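Local coordinates for predicted DNA-binding transcriptional regulator (Aliivibrio fischeri ES114, PDB 7DWN), which binds DNA as a LysR-type transcriptional regulator and activates transcription, working as a tetramer, at the interface of chains A and B and the interface of chains A and C. Sequence-based numbering; all coordinates share one arbitrary frame. Chains: chain A/B/C, Predicted DNA-binding transcriptional regulator.

Contact 1: the interface of chains A and B. Residues chain A 3, 69, 73; chain B 73, 76-77.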
# COMPACT_ATOMS: atom_id res chain seq x y z
N VAL A 3 0.77 21.42 -19.97
CA VAL A 3 0.21 22.00 -18.75
C VAL A 3 1.35 22.58 -17.93
O VAL A 3 2.39 21.94 -17.74
CB VAL A 3 -0.57 20.95 -17.94
CG1 VAL A 3 -1.18 21.58 -16.70
CG2 VAL A 3 -1.64 20.30 -18.80
N THR A 69 -7.35 16.18 -9.93
CA THR A 69 -6.18 15.96 -10.78
C THR A 69 -5.05 16.94 -10.44
O THR A 69 -3.88 16.55 -10.36
CB THR A 69 -6.57 16.08 -12.25
OG1 THR A 69 -7.57 15.10 -12.56
CG2 THR A 69 -5.35 15.84 -13.14
N LEU A 73 -1.36 16.12 -8.97
CA LEU A 73 -0.15 16.51 -9.70
C LEU A 73 0.76 17.40 -8.87
O LEU A 73 1.98 17.25 -8.91
CB LEU A 73 -0.54 17.20 -11.01
CG LEU A 73 -1.14 16.33 -12.10
CD1 LEU A 73 -1.74 17.20 -13.19
CD2 LEU A 73 -0.09 15.39 -12.68
N LEU B 73 3.75 11.77 -13.47
CA LEU B 73 3.06 13.03 -13.72
C LEU B 73 2.39 13.03 -15.10
O LEU B 73 1.26 13.49 -15.24
CB LEU B 73 4.05 14.20 -13.61
CG LEU B 73 4.51 14.60 -12.21
CD1 LEU B 73 5.65 15.59 -12.28
CD2 LEU B 73 3.35 15.18 -11.41
N GLN B 76 -0.67 10.79 -15.16
CA GLN B 76 -1.76 11.42 -14.42
C GLN B 76 -2.38 12.56 -15.22
O GLN B 76 -3.60 12.75 -15.19
CB GLN B 76 -1.27 11.91 -13.06
CG GLN B 76 -2.36 12.54 -12.21
CD GLN B 76 -3.52 11.60 -11.95
OE1 GLN B 76 -3.36 10.57 -11.29
NE2 GLN B 76 -4.70 11.94 -12.47
N ILE B 77 -1.56 13.33 -15.94
CA ILE B 77 -2.09 14.42 -16.76
C ILE B 77 -2.99 13.86 -17.86
O ILE B 77 -4.12 14.32 -18.06
CB ILE B 77 -0.93 15.25 -17.36
CG1 ILE B 77 -0.25 16.07 -16.28
CG2 ILE B 77 -1.44 16.15 -18.49
CD1 ILE B 77 0.99 16.79 -16.75
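B:Gln76 lays its aliphatic stem across A:Leu73 where the long helices of two subunits pack. These are the linker helices typical of LysR-type regulators, 61-83 in chain A and 61-89 in chain B, and they run antiparallel through this dimer interface. Start at CB of B:Gln76: it rests on the A:Leu73 methyl CD2 at 3.7 Å. CG, the next carbon, touches the same methyl and also reaches the branch point CG of A:Leu73, 4.0 Å away. With CG anti to the backbone N (chi1 -178°) the stem leads away along the neighbouring helix, and a bend at chi2 (58°) then turns the amide towards A:Thr69. There the amide nitrogen NE2 meets the methyl CG2 of A:Thr69 at 4.0 Å, a loose contact between a polar tip and a carbon.

The two methyls of A:Leu73 have different neighbours. CD1 meets CG1 of B:Ile77 at 3.6 Å, and the two side chains cross at about a right angle. CD2 sits between that same CG1, the stem of B:Gln76 and the turn of B:Leu73. Leucine 73 lies close to the two-fold axis, where it meets its own copy, the CD2 methyls of A:Leu73 and B:Leu73 3.7 Å apart. Farther out, A:Val3, in the segment before helix 5-17, brings CG2 alongside CG2 of B:Ile77 at 4.2 Å, the side chains sliding past each other in opposite directions. At the leucine pair, CD2 of A:Leu73 also comes within 3.5 Å of the backbone carbonyl oxygen O of B:Leu73.

Contact 2: the interface of chains A and C. Residues chain A 221-223, 226; chain C 104-105, 126-128.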
# COMPACT_ATOMS: atom_id res chain seq x y z
N SER A 221 20.62 -3.63 23.90
CA SER A 221 20.67 -2.54 22.93
C SER A 221 21.13 -3.09 21.59
O SER A 221 21.93 -4.02 21.53
CB SER A 221 21.60 -1.42 23.39
OG SER A 221 21.56 -0.32 22.51
N SER A 222 20.61 -2.49 20.52
CA SER A 222 21.07 -2.81 19.18
C SER A 222 22.27 -1.98 18.76
O SER A 222 22.83 -2.22 17.69
CB SER A 222 19.93 -2.61 18.17
OG SER A 222 19.53 -1.25 18.11
N MET A 223 22.67 -1.00 19.57
CA MET A 223 23.77 -0.10 19.24
C MET A 223 25.04 -0.57 19.94
O MET A 223 25.08 -0.64 21.18
CB MET A 223 23.42 1.33 19.65
CG MET A 223 22.27 1.92 18.86
SD MET A 223 21.60 3.42 19.60
CE MET A 223 20.86 2.76 21.09
N MET A 226 26.43 1.92 22.39
CA MET A 226 25.74 1.92 23.68
C MET A 226 26.35 0.89 24.62
O MET A 226 26.67 1.20 25.78
CB MET A 226 24.25 1.64 23.46
CG MET A 226 23.34 2.06 24.59
SD MET A 226 23.29 3.84 24.80
CE MET A 226 24.36 4.05 26.22
N ALA C 104 20.56 8.48 22.95
CA ALA C 104 20.80 7.26 23.72
C ALA C 104 22.16 7.31 24.39
O ALA C 104 22.27 7.20 25.61
CB ALA C 104 20.67 6.03 22.82
N THR C 105 23.22 7.54 23.60
CA THR C 105 24.57 7.56 24.15
C THR C 105 24.81 8.74 25.09
O THR C 105 25.75 8.68 25.89
CB THR C 105 25.60 7.56 23.03
OG1 THR C 105 25.49 8.78 22.28
CG2 THR C 105 25.39 6.38 22.10
N VAL C 126 17.28 -0.59 24.66
CA VAL C 126 17.42 0.64 23.90
C VAL C 126 17.64 0.29 22.43
O VAL C 126 18.64 -0.33 22.07
CB VAL C 126 18.58 1.50 24.43
CG1 VAL C 126 18.52 2.90 23.84
CG2 VAL C 126 18.54 1.55 25.95
N GLU C 127 16.71 0.71 21.58
CA GLU C 127 16.79 0.45 20.15
C GLU C 127 16.84 1.77 19.37
O GLU C 127 16.26 2.78 19.79
CB GLU C 127 15.60 -0.39 19.66
CG GLU C 127 15.59 -1.82 20.18
CD GLU C 127 16.64 -2.70 19.51
OE1 GLU C 127 16.71 -2.70 18.27
OE2 GLU C 127 17.38 -3.39 20.24
N ALA C 128 17.53 1.73 18.23
CA ALA C 128 17.66 2.91 17.39
C ALA C 128 16.31 3.29 16.79
O ALA C 128 15.56 2.44 16.30
CB ALA C 128 18.68 2.67 16.28
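The hydroxyl of A:Ser221, swung opposite its own backbone N (chi1 -175°), faces C:Val126, while a bend at chi3 of A:Met223 (-68°) turns the methyl CE onto the same valine's side chain. Both chains contribute here from the LysR substrate-binding domain, the effector domain of the family: strand 215-221, the two loop residues after it and the start of helix 224-232 of chain A pack on strand 123-128 and helix 101-113 of chain C.

OG of A:Ser221 donates a hydrogen bond of 2.9 Å to the carbonyl oxygen O of C:Val126. It arrives well off the C=O direction, with a C=O...OG angle of 139°, and somewhat tilted out of the carbonyl plane. That same OG accepts a nearly straight bond from the backbone N of A:Met223, 3.2 Å away. The internal bond thus holds the hydroxyl in place and should orient its hydrogen towards chain C. The valine carbonyl also receives a weak bond from the backbone N of A:Ser222, at 3.3 Å, and A:Ser221 and C:Val126 form a parallel beta bridge.

One residue on, A:Ser222 lies against the carboxylate of C:Glu127. Its OG makes a weak hydrogen bond of 3.2 Å to OE1 of C:Glu127, with CB packing on the carboxylate carbon as well.

On the other flank the contact turns apolar. CE of A:Met223 touches CG1 of C:Val126 at 3.6 Å, the two side chains crossing at about a right angle, and CB of C:Ala104 at 3.7 Å. A:Met226 reaches the same alanine from the first turn of its helix: its thioether sulfur SD lies 3.6 Å from the carbonyl oxygen O of C:Ala104 and 3.9 Å from CB of C:Ala104.

The C-alpha centres of contact 1 and contact 2 lie about 44 Å apart, and the two share no residue. What joins them is chain A, which pairs with chain B at contact 1 through its linker helix 61-83 and with chain C at contact 2 through the stretch from the end of strand 215-221 into helix 224-232. Each interface is two-fold symmetric, so every chain can hold one partner through its linker helix and a different one through its effector domain. Alternating the two kinds of pairing would close the four copies of the assembly into the tetramer, and a shift at the effector domains could plausibly be passed on to the linker helices and the DNA-binding domains.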